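Local coordinates for Melibiose/raffinose/stachyose-binding protein MelE (Bacillus subtilis subsp. subtilis str. 168, PDB 4R6H) that binds melibiose, raffinose and stachyose and serves as the solute-binding component of the MelEDC-MsmX ABC transporter that imports these sugars, at residues Thr36-Met41 / His69-Asp74; Phe92-Trp97 / Gly305-Thr310; Ala169-Lys174 / Gln239-Ile244; Pro183-Gly188 / Leu243-Ala248; Leu387-Gln392 / Ser405-Arg410. All blocks are in the same frame, centred on the assembly; numbering follows the deposited sequence. Where two conformers were deposited one is given.

Interaction 1 (Thr36-Met41 / His69-Asp74); sequences TIYSTM and HFPGND
Tyr38 and His69 face each other where two parallel strands end, and the backbone on both sides of Tyr38 is bonded to His69. His69 N donates to Ile37 O at 2.8 Å, and Ser39 N donates to His69 O at 3.0 Å. Past this bridge direct backbone hydrogen bonds give way to a water, which accepts from Gly72 N at 2.9 Å and lies within donating distance of Ser39 O and Met41 O. Ser39 OG stands anti to its own nitrogen (chi1 174°), where it accepts from Met41 N at 3.1 Å in an ST turn, while the edge of the Phe70 ring comes up to the same hydroxyl. Around the tyrosine, Pro71 CG sits over one ring face, and CE1 lies over the imidazole of His69. The Tyr38 and His69 ring planes are inclined at 33°. The polar ends are satisfied elsewhere: Tyr38 OH bonds to Arg82 and His69 NE2 to Ser67. Cutting Tyr38 back to an alanine would probably uncover the Pro71 ring and the imidazole face and leave Arg82 without its phenol partner. The whole is a parallel beta bridge between the first two strands, linked through helix 44-60 in a beta-alpha-beta crossover, as in the alpha/beta lobes of periplasmic-type binding proteins.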
# COMPACT_ATOMS: atom_id res chain seq x y z
N THR A 36 5.99 -17.28 18.57
CA THR A 36 6.34 -15.89 18.39
C THR A 36 5.88 -15.39 17.04
O THR A 36 6.11 -16.03 16.01
CB THR A 36 7.85 -15.65 18.53
OG1 THR A 36 8.55 -16.52 17.64
CG2 THR A 36 8.31 -15.91 19.98
N ILE A 37 5.20 -14.25 17.07
CA ILE A 37 4.61 -13.66 15.85
C ILE A 37 5.02 -12.19 15.76
O ILE A 37 4.84 -11.42 16.73
CB ILE A 37 3.08 -13.69 15.89
CG1 ILE A 37 2.60 -15.10 16.20
CG2 ILE A 37 2.48 -13.14 14.58
CD1 ILE A 37 1.10 -15.31 16.10
N TYR A 38 5.60 -11.79 14.62
CA TYR A 38 5.93 -10.39 14.36
C TYR A 38 4.93 -9.82 13.35
O TYR A 38 4.58 -10.51 12.37
CB TYR A 38 7.33 -10.25 13.74
CG TYR A 38 8.51 -10.05 14.67
CD1 TYR A 38 8.56 -10.64 15.92
CD2 TYR A 38 9.60 -9.29 14.23
CE1 TYR A 38 9.68 -10.44 16.76
CE2 TYR A 38 10.70 -9.07 15.04
CZ TYR A 38 10.74 -9.65 16.29
OH TYR A 38 11.87 -9.42 17.06
N SER A 39 4.55 -8.56 13.56
CA SER A 39 3.56 -7.87 12.77
C SER A 39 3.94 -6.41 12.53
O SER A 39 4.41 -5.75 13.49
CB SER A 39 2.18 -7.95 13.45
OG SER A 39 1.21 -7.16 12.74
N THR A 40 3.67 -5.92 11.31
CA THR A 40 3.80 -4.46 11.01
C THR A 40 2.53 -3.64 11.26
O THR A 40 2.49 -2.47 10.90
CB THR A 40 4.26 -4.22 9.56
OG1 THR A 40 3.24 -4.55 8.60
CG2 THR A 40 5.57 -4.92 9.28
N MET A 41 1.51 -4.26 11.84
CA MET A 41 0.26 -3.54 12.11
C MET A 41 0.54 -2.35 13.01
O MET A 41 1.39 -2.41 13.88
CB MET A 41 -0.78 -4.44 12.75
CG MET A 41 -1.33 -5.46 11.80
SD MET A 41 -2.56 -6.52 12.56
CE MET A 41 -2.79 -7.78 11.32
N HIS A 69 4.33 -9.46 18.71
CA HIS A 69 5.19 -8.29 18.70
C HIS A 69 4.81 -7.35 17.59
O HIS A 69 4.67 -7.78 16.42
CB HIS A 69 6.62 -8.72 18.42
CG HIS A 69 7.22 -9.58 19.49
ND1 HIS A 69 8.27 -9.16 20.27
CD2 HIS A 69 6.91 -10.84 19.90
CE1 HIS A 69 8.59 -10.13 21.12
NE2 HIS A 69 7.78 -11.15 20.92
N PHE A 70 4.73 -6.07 17.92
CA PHE A 70 4.51 -4.98 16.97
C PHE A 70 5.67 -3.98 17.07
O PHE A 70 5.52 -2.93 17.68
CB PHE A 70 3.18 -4.29 17.25
CG PHE A 70 1.99 -5.21 17.23
CD1 PHE A 70 1.43 -5.61 16.03
CD2 PHE A 70 1.41 -5.66 18.41
CE1 PHE A 70 0.32 -6.44 16.01
CE2 PHE A 70 0.30 -6.52 18.38
CZ PHE A 70 -0.23 -6.92 17.17
N PRO A 71 6.81 -4.31 16.45
CA PRO A 71 8.04 -3.49 16.58
C PRO A 71 7.97 -2.08 15.99
O PRO A 71 8.89 -1.30 16.19
CB PRO A 71 9.08 -4.30 15.80
CG PRO A 71 8.56 -5.66 15.68
CD PRO A 71 7.06 -5.55 15.69
N GLY A 72 6.93 -1.77 15.22
CA GLY A 72 6.82 -0.45 14.59
C GLY A 72 8.01 -0.10 13.72
O GLY A 72 8.39 -0.86 12.82
N ASN A 73 8.61 1.07 13.95
CA ASN A 73 9.71 1.54 13.10
C ASN A 73 10.96 0.69 13.18
O ASN A 73 11.81 0.78 12.31
CB ASN A 73 10.07 3.01 13.44
CG ASN A 73 9.00 3.99 13.01
OD1 ASN A 73 8.27 3.78 12.03
ND2 ASN A 73 8.90 5.10 13.73
N ASP A 74 11.07 -0.13 14.23
CA ASP A 74 12.23 -1.02 14.41
C ASP A 74 12.06 -2.35 13.66
O ASP A 74 12.99 -3.16 13.65
CB ASP A 74 12.47 -1.34 15.89
CG ASP A 74 12.92 -0.12 16.68
OD1 ASP A 74 13.67 0.69 16.12
OD2 ASP A 74 12.51 0.01 17.86
O HOH W 1 4.56 -3.09 14.28

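Interaction 2 (Phe92-Trp97 / Gly305-Thr310); sequences FDTHGW and GGERYT
Glu307 reaches across to Thr94 and Gly96 with a single carboxylate oxygen. Its chain is extended beyond CG (chi2 -171°), which carries OE2 to two donors: Thr94 OG1 at 2.6 Å and Gly96 N at 2.8 Å. They approach from opposite faces of the carboxylate plane. The other oxygen, OE1, accepts from Gly98 N at the start of helix 98-102. Thr94 OG1 in turn accepts from Thr310 OG1 at 2.7 Å, so the two hydroxyls and the carboxylate form a relay with one direction, the side chains crossing at about right angles. The segment being gripped is a type I' beta turn from Thr94 to Trp97, following strand 91-92, which pairs antiparallel with strand 310-313. A glutamine in place of Glu307 would probably weaken the hold on the turn, since a neutral amide oxygen is a poorer acceptor for Thr94 OG1 and Gly96 N. Asp93 mirrors the scheme from the 92-97 side. With CG swung anti to the backbone N (chi1 -170°), OD1 receives Thr310 N at 2.9 Å and, from the opposite face of the carboxylate, His95 N at 3.0 Å, the latter closing an Asx turn. OD2 comes near Tyr309 CD1, at 3.5 Å, with carboxylate and ring planes 71° apart, and accepts from Thr40 OG1.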
# COMPACT_ATOMS: atom_id res chain seq x y z
N PHE A 92 5.92 -14.27 10.81
CA PHE A 92 6.31 -12.89 10.60
C PHE A 92 5.57 -12.30 9.40
O PHE A 92 5.08 -12.98 8.53
CB PHE A 92 7.84 -12.76 10.46
CG PHE A 92 8.43 -13.64 9.42
CD1 PHE A 92 8.81 -14.94 9.72
CD2 PHE A 92 8.56 -13.19 8.12
CE1 PHE A 92 9.32 -15.76 8.72
CE2 PHE A 92 9.10 -14.01 7.14
CZ PHE A 92 9.46 -15.29 7.44
N ASP A 93 5.53 -10.98 9.38
CA ASP A 93 4.84 -10.21 8.34
C ASP A 93 5.84 -9.85 7.24
O ASP A 93 6.92 -9.26 7.50
CB ASP A 93 4.30 -8.97 9.03
CG ASP A 93 3.32 -8.13 8.18
OD1 ASP A 93 3.19 -8.36 6.97
OD2 ASP A 93 2.72 -7.19 8.81
N THR A 94 5.52 -10.22 6.01
CA THR A 94 6.40 -9.87 4.90
C THR A 94 6.12 -8.48 4.30
O THR A 94 6.96 -7.98 3.55
CB THR A 94 6.35 -10.94 3.80
OG1 THR A 94 5.01 -11.09 3.33
CG2 THR A 94 6.81 -12.29 4.36
N HIS A 95 4.97 -7.90 4.59
CA HIS A 95 4.56 -6.53 4.25
C HIS A 95 5.02 -6.00 2.90
O HIS A 95 5.58 -4.89 2.82
CB HIS A 95 4.94 -5.57 5.39
CG HIS A 95 6.42 -5.39 5.60
ND1 HIS A 95 7.06 -4.20 5.32
CD2 HIS A 95 7.35 -6.18 6.17
CE1 HIS A 95 8.33 -4.30 5.65
NE2 HIS A 95 8.53 -5.49 6.18
N GLY A 96 4.79 -6.77 1.86
CA GLY A 96 5.10 -6.37 0.47
C GLY A 96 6.44 -6.77 -0.06
O GLY A 96 6.77 -6.44 -1.20
N TRP A 97 7.22 -7.49 0.75
CA TRP A 97 8.56 -7.90 0.40
C TRP A 97 8.73 -9.43 0.46
O TRP A 97 9.86 -9.89 0.60
CB TRP A 97 9.57 -7.24 1.35
CG TRP A 97 9.61 -5.74 1.30
CD1 TRP A 97 8.84 -4.86 2.05
CD2 TRP A 97 10.45 -4.94 0.49
NE1 TRP A 97 9.16 -3.57 1.72
CE2 TRP A 97 10.15 -3.59 0.76
CE3 TRP A 97 11.44 -5.24 -0.45
CZ2 TRP A 97 10.82 -2.52 0.15
CZ3 TRP A 97 12.10 -4.18 -1.08
CH2 TRP A 97 11.77 -2.84 -0.78
N GLY A 305 -1.02 -2.00 -4.69
CA GLY A 305 -0.87 -2.52 -3.32
C GLY A 305 -0.54 -3.98 -3.31
O GLY A 305 0.63 -4.38 -3.48
N GLY A 306 -1.57 -4.78 -3.13
CA GLY A 306 -1.42 -6.23 -3.05
C GLY A 306 -1.19 -6.65 -1.63
O GLY A 306 -2.09 -6.52 -0.82
N GLU A 307 -0.00 -7.17 -1.30
CA GLU A 307 0.32 -7.47 0.09
C GLU A 307 0.16 -6.27 0.96
O GLU A 307 0.68 -5.20 0.63
CB GLU A 307 1.80 -7.80 0.25
CG GLU A 307 2.20 -9.20 0.02
CD GLU A 307 3.64 -9.44 0.43
OE1 GLU A 307 4.50 -9.60 -0.46
OE2 GLU A 307 3.94 -9.42 1.64
N ARG A 308 -0.46 -6.45 2.10
CA ARG A 308 -0.44 -5.44 3.12
C ARG A 308 0.15 -6.08 4.39
O ARG A 308 1.33 -5.85 4.73
CB ARG A 308 -1.83 -4.82 3.34
CG ARG A 308 -1.94 -3.92 4.54
CD ARG A 308 -1.39 -2.56 4.30
NE ARG A 308 -1.95 -1.63 5.29
CZ ARG A 308 -1.38 -0.48 5.64
NH1 ARG A 308 -0.24 -0.10 5.09
NH2 ARG A 308 -1.96 0.29 6.55
N TYR A 309 -0.67 -6.86 5.09
CA TYR A 309 -0.20 -7.65 6.24
C TYR A 309 -0.26 -9.11 5.89
O TYR A 309 -1.28 -9.60 5.42
CB TYR A 309 -1.05 -7.37 7.48
CG TYR A 309 -1.15 -5.94 7.86
CD1 TYR A 309 -0.03 -5.15 7.98
CD2 TYR A 309 -2.38 -5.38 8.09
CE1 TYR A 309 -0.14 -3.82 8.39
CE2 TYR A 309 -2.50 -4.07 8.47
CZ TYR A 309 -1.38 -3.30 8.59
OH TYR A 309 -1.43 -1.96 8.97
N THR A 310 0.82 -9.84 6.19
CA THR A 310 0.83 -11.27 5.98
C THR A 310 1.33 -12.03 7.20
O THR A 310 1.88 -11.43 8.12
CB THR A 310 1.71 -11.70 4.79
OG1 THR A 310 3.09 -11.52 5.14
CG2 THR A 310 1.40 -10.91 3.51

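Interaction 3 (Ala169-Lys174 / Gln239-Ile244); sequences ALRTIK and QKEKLI
Apolar packing joins Leu170 and Arg171 of helix 163-177 to Leu243, just past the end of helix 229-240. Leu170 CB meets Leu243 CB at 4.0 Å, the two side chains running obliquely to each other, while Leu243 CD2 lies against the backbone carbonyl of Leu170. The aliphatic part of Arg171 adds CG, 4.1 Å from Leu243 CD1. One hydrogen bond crosses: Lys174 NZ donates to Glu241 O at 2.6 Å, from above the carbonyl plane. The lysine chain runs out extended, which lays Lys174 CD beside Lys242 O, 3.6 Å away; the bend at chi3 (90°) then turns CE and the amine to the acceptor. The acceptor carbonyl sits where a Schellman motif ends helix 229-240, with Lys242, at positive phi, as its C-prime residue. Opposite charges also lie near without touching, Arg171 NH2 being 5.1 Å from Glu241 OE1. The chemistry implies a buried leucine contact flanked by polar, partly exposed groups, where an ammonium placed at a helix C terminus would probably be favoured by the helix dipole.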
# COMPACT_ATOMS: atom_id res chain seq x y z
N ALA A 169 -10.03 17.30 -14.95
CA ALA A 169 -10.96 17.45 -13.83
C ALA A 169 -10.48 18.46 -12.80
O ALA A 169 -11.26 19.23 -12.25
CB ALA A 169 -11.21 16.10 -13.15
N LEU A 170 -9.18 18.42 -12.46
CA LEU A 170 -8.62 19.38 -11.52
C LEU A 170 -8.80 20.80 -12.01
O LEU A 170 -9.16 21.68 -11.26
CB LEU A 170 -7.11 19.07 -11.27
CG LEU A 170 -6.81 17.68 -10.70
CD1 LEU A 170 -5.33 17.62 -10.41
CD2 LEU A 170 -7.64 17.39 -9.44
N ARG A 171 -8.52 21.00 -13.30
CA ARG A 171 -8.71 22.33 -13.91
C ARG A 171 -10.17 22.76 -13.82
O ARG A 171 -10.47 23.92 -13.49
CB ARG A 171 -8.24 22.32 -15.37
CG ARG A 171 -6.72 22.30 -15.48
CD ARG A 171 -6.21 22.95 -16.77
NE ARG A 171 -6.99 22.49 -17.89
CZ ARG A 171 -6.80 21.34 -18.52
NH1 ARG A 171 -7.61 21.02 -19.50
NH2 ARG A 171 -5.78 20.53 -18.21
N THR A 172 -11.08 21.82 -14.05
CA THR A 172 -12.52 22.13 -13.93
C THR A 172 -12.91 22.57 -12.53
O THR A 172 -13.65 23.53 -12.31
CB THR A 172 -13.37 20.91 -14.33
OG1 THR A 172 -13.14 20.62 -15.71
CG2 THR A 172 -14.87 21.18 -14.06
N ILE A 173 -12.42 21.83 -11.54
CA ILE A 173 -12.72 22.17 -10.16
C ILE A 173 -12.18 23.56 -9.81
O ILE A 173 -12.86 24.36 -9.14
CB ILE A 173 -12.14 21.06 -9.23
CG1 ILE A 173 -12.92 19.76 -9.42
CG2 ILE A 173 -12.15 21.45 -7.78
CD1 ILE A 173 -12.10 18.50 -9.15
N LYS A 174 -10.96 23.88 -10.25
CA LYS A 174 -10.39 25.15 -9.97
C LYS A 174 -11.26 26.25 -10.59
O LYS A 174 -11.56 27.23 -9.91
CB LYS A 174 -8.93 25.24 -10.44
CG LYS A 174 -8.37 26.64 -10.20
CD LYS A 174 -6.92 26.80 -10.63
CE LYS A 174 -6.77 27.23 -12.07
NZ LYS A 174 -5.37 27.69 -12.42
N GLN A 239 1.35 22.19 -9.43
CA GLN A 239 1.71 23.29 -8.56
C GLN A 239 1.51 24.64 -9.27
O GLN A 239 0.85 25.55 -8.78
CB GLN A 239 3.16 23.14 -8.12
CG GLN A 239 3.63 24.21 -7.17
CD GLN A 239 5.14 24.34 -7.14
OE1 GLN A 239 5.77 24.47 -8.19
NE2 GLN A 239 5.72 24.33 -5.96
N LYS A 240 2.11 24.79 -10.43
CA LYS A 240 2.07 26.10 -11.09
C LYS A 240 0.66 26.55 -11.42
O LYS A 240 0.35 27.76 -11.31
CB LYS A 240 2.90 26.07 -12.36
CG LYS A 240 3.33 27.48 -12.78
CD LYS A 240 4.23 27.46 -13.99
CE LYS A 240 4.52 28.87 -14.51
NZ LYS A 240 4.89 28.84 -15.97
N GLU A 241 -0.18 25.59 -11.81
CA GLU A 241 -1.56 25.85 -12.23
C GLU A 241 -2.56 25.89 -11.09
O GLU A 241 -3.77 25.99 -11.33
CB GLU A 241 -1.97 24.81 -13.22
CG GLU A 241 -1.11 24.84 -14.48
CD GLU A 241 -1.34 23.70 -15.40
OE1 GLU A 241 -2.48 23.17 -15.43
OE2 GLU A 241 -0.41 23.26 -16.12
N LYS A 242 -2.05 25.83 -9.88
CA LYS A 242 -2.84 25.91 -8.64
C LYS A 242 -3.86 24.79 -8.58
O LYS A 242 -5.01 25.00 -8.15
CB LYS A 242 -3.49 27.30 -8.49
CG LYS A 242 -2.45 28.44 -8.50
CD LYS A 242 -2.37 29.09 -9.89
CE LYS A 242 -1.21 30.06 -10.01
NZ LYS A 242 -1.26 31.15 -9.00
N LEU A 243 -3.44 23.61 -9.00
CA LEU A 243 -4.34 22.41 -8.93
C LEU A 243 -4.09 21.62 -7.66
O LEU A 243 -4.87 20.74 -7.32
CB LEU A 243 -4.12 21.53 -10.10
CG LEU A 243 -4.23 22.25 -11.46
CD1 LEU A 243 -3.98 21.31 -12.62
CD2 LEU A 243 -5.56 22.97 -11.56
N ILE A 244 -2.99 21.91 -6.98
CA ILE A 244 -2.74 21.41 -5.63
C ILE A 244 -2.88 22.56 -4.64
O ILE A 244 -3.01 23.74 -5.03
CB ILE A 244 -1.41 20.61 -5.52
CG1 ILE A 244 -0.21 21.48 -5.89
CG2 ILE A 244 -1.47 19.35 -6.40
CD1 ILE A 244 1.12 20.88 -5.45

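Interaction 4 (Pro183-Gly188 / Leu243-Ala248); sequences PFWFAG and LINIDA
At the end of strand 182-185 the chain runs beside the loop that follows helix 229-240, and an asparagine there supplies backbone-like bonding. Asn245 uses both ends of its amide on Phe186: OD1 accepts from Phe186 N at 2.8 Å, nearly straight at 173°, and ND2 donates to Phe186 O at 3.0 Å. The second N-H of ND2 goes to Asp247 OD1, so the amide is held flat and its flip fixed. A chi1 of 42° lays it over one face of the Trp185 indole, the planes only 16° apart, with Asn245 ND2 3.4 Å from the ring plane and offset toward its rim. A water accepts from Trp185 NE1 and donates to Asp247 OD2. Away from this polar centre, Ile244 CG2 packs 3.8 Å from Phe186 CE1, at the edge of that ring, and also against Phe184 CD2. Pro183 CB rests on Leu243 O, which accepts a weak bond from Phe184 N. Phe184 O is buried without a hydrogen-bond partner, though Ile244 CA approaches it at 3.1 Å in a CA-H...O contact. The strand's other side pairs with strand 265-269 through Phe267, Leu170 of helix 163-177 covers Pro183 and Phe184, and Met238 of helix 229-240 closes over Phe184 and Ile244.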
# COMPACT_ATOMS: atom_id res chain seq x y z
N PRO A 183 -8.24 21.25 -5.65
CA PRO A 183 -8.56 20.14 -6.53
C PRO A 183 -7.85 18.84 -6.10
O PRO A 183 -8.51 17.78 -6.09
CB PRO A 183 -8.13 20.62 -7.92
CG PRO A 183 -8.17 22.11 -7.80
CD PRO A 183 -7.78 22.43 -6.43
N PHE A 184 -6.56 18.91 -5.72
CA PHE A 184 -5.79 17.71 -5.36
C PHE A 184 -4.93 18.07 -4.20
O PHE A 184 -4.07 18.90 -4.33
CB PHE A 184 -4.98 17.32 -6.58
CG PHE A 184 -4.23 16.02 -6.49
CD1 PHE A 184 -4.64 14.96 -5.67
CD2 PHE A 184 -3.15 15.80 -7.35
CE1 PHE A 184 -3.96 13.75 -5.68
CE2 PHE A 184 -2.49 14.58 -7.37
CZ PHE A 184 -2.88 13.57 -6.52
N TRP A 185 -5.17 17.51 -3.03
CA TRP A 185 -4.56 17.97 -1.79
C TRP A 185 -3.45 17.08 -1.32
O TRP A 185 -3.57 15.87 -1.34
CB TRP A 185 -5.63 18.05 -0.69
CG TRP A 185 -5.21 18.73 0.57
CD1 TRP A 185 -5.35 20.05 0.89
CD2 TRP A 185 -4.67 18.10 1.72
NE1 TRP A 185 -4.89 20.29 2.16
CE2 TRP A 185 -4.47 19.11 2.71
CE3 TRP A 185 -4.33 16.78 2.04
CZ2 TRP A 185 -3.93 18.82 3.97
CZ3 TRP A 185 -3.80 16.51 3.28
CH2 TRP A 185 -3.64 17.51 4.24
N PHE A 186 -2.34 17.71 -0.95
CA PHE A 186 -1.17 17.04 -0.37
C PHE A 186 -0.81 17.55 1.00
O PHE A 186 -0.71 18.78 1.21
CB PHE A 186 0.10 17.26 -1.26
CG PHE A 186 0.14 16.42 -2.49
CD1 PHE A 186 -0.49 16.83 -3.63
CD2 PHE A 186 0.80 15.21 -2.50
CE1 PHE A 186 -0.46 16.06 -4.79
CE2 PHE A 186 0.85 14.43 -3.63
CZ PHE A 186 0.21 14.85 -4.79
N ALA A 187 -0.54 16.62 1.87
CA ALA A 187 0.03 16.95 3.18
C ALA A 187 1.58 16.97 3.01
O ALA A 187 2.27 16.09 3.52
CB ALA A 187 -0.40 15.95 4.23
N GLY A 188 2.08 18.00 2.33
CA GLY A 188 3.44 18.04 1.86
C GLY A 188 4.44 18.26 2.98
O GLY A 188 5.64 18.12 2.76
N LEU A 243 -3.44 23.61 -9.00
CA LEU A 243 -4.34 22.41 -8.93
C LEU A 243 -4.09 21.62 -7.66
O LEU A 243 -4.87 20.74 -7.32
CB LEU A 243 -4.12 21.53 -10.10
CG LEU A 243 -4.23 22.25 -11.46
CD1 LEU A 243 -3.98 21.31 -12.62
CD2 LEU A 243 -5.56 22.97 -11.56
N ILE A 244 -2.99 21.91 -6.98
CA ILE A 244 -2.74 21.41 -5.63
C ILE A 244 -2.88 22.56 -4.64
O ILE A 244 -3.01 23.74 -5.03
CB ILE A 244 -1.41 20.61 -5.52
CG1 ILE A 244 -0.21 21.48 -5.89
CG2 ILE A 244 -1.47 19.35 -6.40
CD1 ILE A 244 1.12 20.88 -5.45
N ASN A 245 -2.95 22.24 -3.36
CA ASN A 245 -3.03 23.25 -2.36
C ASN A 245 -1.79 24.16 -2.34
O ASN A 245 -0.65 23.70 -2.42
CB ASN A 245 -3.29 22.68 -0.96
CG ASN A 245 -2.50 21.42 -0.61
OD1 ASN A 245 -2.39 20.50 -1.42
ND2 ASN A 245 -2.01 21.36 0.61
N ILE A 246 -2.06 25.45 -2.21
CA ILE A 246 -1.02 26.48 -2.15
C ILE A 246 -0.03 26.25 -1.02
O ILE A 246 1.16 26.52 -1.19
CB ILE A 246 -1.66 27.91 -2.07
CG1 ILE A 246 -0.61 29.01 -2.31
CG2 ILE A 246 -2.37 28.13 -0.76
CD1 ILE A 246 -0.02 29.02 -3.70
N ASP A 247 -0.51 25.70 0.10
CA ASP A 247 0.27 25.41 1.29
C ASP A 247 0.81 23.98 1.34
O ASP A 247 1.11 23.50 2.40
CB ASP A 247 -0.53 25.71 2.57
CG ASP A 247 -1.68 24.72 2.82
OD1 ASP A 247 -2.13 24.08 1.86
OD2 ASP A 247 -2.11 24.60 4.00
N ALA A 248 0.95 23.33 0.18
CA ALA A 248 1.39 21.92 0.16
C ALA A 248 2.65 21.67 0.96
O ALA A 248 2.68 20.72 1.75
CB ALA A 248 1.54 21.41 -1.26
O HOH W 2 -4.28 22.79 3.54

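Interaction 5 (Leu387-Gln392 / Ser405-Arg410); sequences LGTVGQ and SQKLGR
This is apolar packing between two helices near the C terminus, 383-395 and 401-420, which run almost antiparallel. The axes of the two short segments come no closer than 10.6 Å, with an angle of 163° between their directions, so the link is made by side-chain ends. Leu408 CD2 is the common point: it touches Leu387 CD2 at 3.8 Å and Val390 CG2 at 4.0 Å. Leu408 meets Leu387 at about a right angle and Val390 obliquely. Val390 places CG2 between its backbone N and carbonyl carbon (chi1 -60° for CG1), leaving CG1 to meet Lys407 CG at 4.2 Å. That lysine bends at chi2 (81°), bringing its amine near Thr389 CG2, while Thr389 OG1 bonds to Lys191 instead. Tyr198 of helix 192-206 packs on Leu387 and Val390, and Phe228 covers Leu387 and Leu408, extending the apolar layer. The arrangement is that of an antiparallel helical hairpin, its two arms joined by a short connection and held by leucine and valine side chains.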
# COMPACT_ATOMS: atom_id res chain seq x y z
N LEU A 387 12.24 9.33 -3.09
CA LEU A 387 11.06 9.86 -3.85
C LEU A 387 10.36 10.99 -3.06
O LEU A 387 9.93 11.98 -3.62
CB LEU A 387 10.09 8.71 -4.17
CG LEU A 387 10.60 7.65 -5.15
CD1 LEU A 387 9.63 6.47 -5.14
CD2 LEU A 387 10.80 8.20 -6.55
N GLY A 388 10.22 10.79 -1.76
CA GLY A 388 9.60 11.80 -0.92
C GLY A 388 10.40 13.09 -0.89
O GLY A 388 9.84 14.18 -1.09
N THR A 389 11.72 12.94 -0.72
CA THR A 389 12.70 14.03 -0.74
C THR A 389 12.56 14.88 -1.98
O THR A 389 12.39 16.10 -1.90
CB THR A 389 14.18 13.49 -0.70
OG1 THR A 389 14.51 13.01 0.61
CG2 THR A 389 15.17 14.53 -1.11
N VAL A 390 12.64 14.26 -3.14
CA VAL A 390 12.67 15.03 -4.38
C VAL A 390 11.33 15.73 -4.61
O VAL A 390 11.26 16.85 -5.11
CB VAL A 390 13.13 14.23 -5.61
CG1 VAL A 390 14.55 13.70 -5.39
CG2 VAL A 390 12.16 13.13 -6.02
N GLY A 391 10.24 15.05 -4.23
CA GLY A 391 8.95 15.68 -4.37
C GLY A 391 8.79 16.88 -3.48
O GLY A 391 8.26 17.91 -3.88
N GLN A 392 9.30 16.79 -2.24
CA GLN A 392 9.22 17.91 -1.34
C GLN A 392 10.11 19.07 -1.83
O GLN A 392 9.72 20.25 -1.77
CB GLN A 392 9.67 17.46 0.05
CG GLN A 392 9.03 18.21 1.16
CD GLN A 392 9.34 17.57 2.49
OE1 GLN A 392 10.51 17.23 2.78
NE2 GLN A 392 8.31 17.37 3.30
N SER A 405 15.35 13.88 -11.97
CA SER A 405 15.61 12.58 -12.57
C SER A 405 17.08 12.24 -12.48
O SER A 405 17.44 11.10 -12.29
CB SER A 405 15.11 12.54 -14.01
OG SER A 405 13.69 12.62 -13.96
N GLN A 406 17.95 13.24 -12.52
CA GLN A 406 19.36 12.95 -12.40
C GLN A 406 19.72 12.49 -10.98
O GLN A 406 20.44 11.50 -10.80
CB GLN A 406 20.17 14.17 -12.82
CG GLN A 406 20.00 14.42 -14.32
CD GLN A 406 20.84 15.57 -14.81
OE1 GLN A 406 21.66 15.41 -15.72
NE2 GLN A 406 20.66 16.73 -14.21
N LYS A 407 19.16 13.17 -9.99
CA LYS A 407 19.32 12.72 -8.60
C LYS A 407 18.77 11.33 -8.34
O LYS A 407 19.38 10.50 -7.65
CB LYS A 407 18.66 13.73 -7.69
CG LYS A 407 18.64 13.36 -6.20
CD LYS A 407 19.96 13.69 -5.52
CE LYS A 407 19.99 13.28 -4.05
NZ LYS A 407 18.90 13.91 -3.24
N LEU A 408 17.59 11.04 -8.89
CA LEU A 408 17.05 9.73 -8.69
C LEU A 408 17.97 8.64 -9.23
O LEU A 408 18.09 7.60 -8.62
CB LEU A 408 15.63 9.60 -9.27
CG LEU A 408 14.61 10.44 -8.50
CD1 LEU A 408 13.36 10.60 -9.38
CD2 LEU A 408 14.21 9.86 -7.16
N GLY A 409 18.53 8.87 -10.42
CA GLY A 409 19.41 7.90 -11.06
C GLY A 409 20.64 7.65 -10.21
O GLY A 409 21.09 6.53 -10.08
N ARG A 410 21.18 8.72 -9.65
CA ARG A 410 22.37 8.59 -8.80
C ARG A 410 22.05 7.77 -7.55
O ARG A 410 22.80 6.87 -7.18
CB ARG A 410 22.90 9.98 -8.39
CG ARG A 410 23.55 10.77 -9.51
CD ARG A 410 24.31 11.99 -8.99
NE ARG A 410 23.46 13.05 -8.42
CZ ARG A 410 22.86 14.03 -9.13
NH1 ARG A 410 22.97 14.12 -10.45
NH2 ARG A 410 22.13 14.93 -8.50

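Near the N terminus, interaction 1 closes a short loop that holds helix 44-60 and returns along strand 64-69. Interaction 2 then spans more than two hundred residues, joining the turn after strand 91-92 to the chain between strands 303-306 and 310-313; it touches interaction 1 through Thr40 and Asp93. Within that long excursion lie interactions 3 and 4, which share Leu243 and Ile244 and so bring helix 163-177 and strand 182-185 onto the same loop. Their centres are 10 Å apart, whereas interactions 1 and 3 are about 40 Å apart between centres, on opposite sides of the chain's centre. Interaction 5 follows in series, and Gln392 bonds to Gly188, tying helix 383-395 to interaction 4.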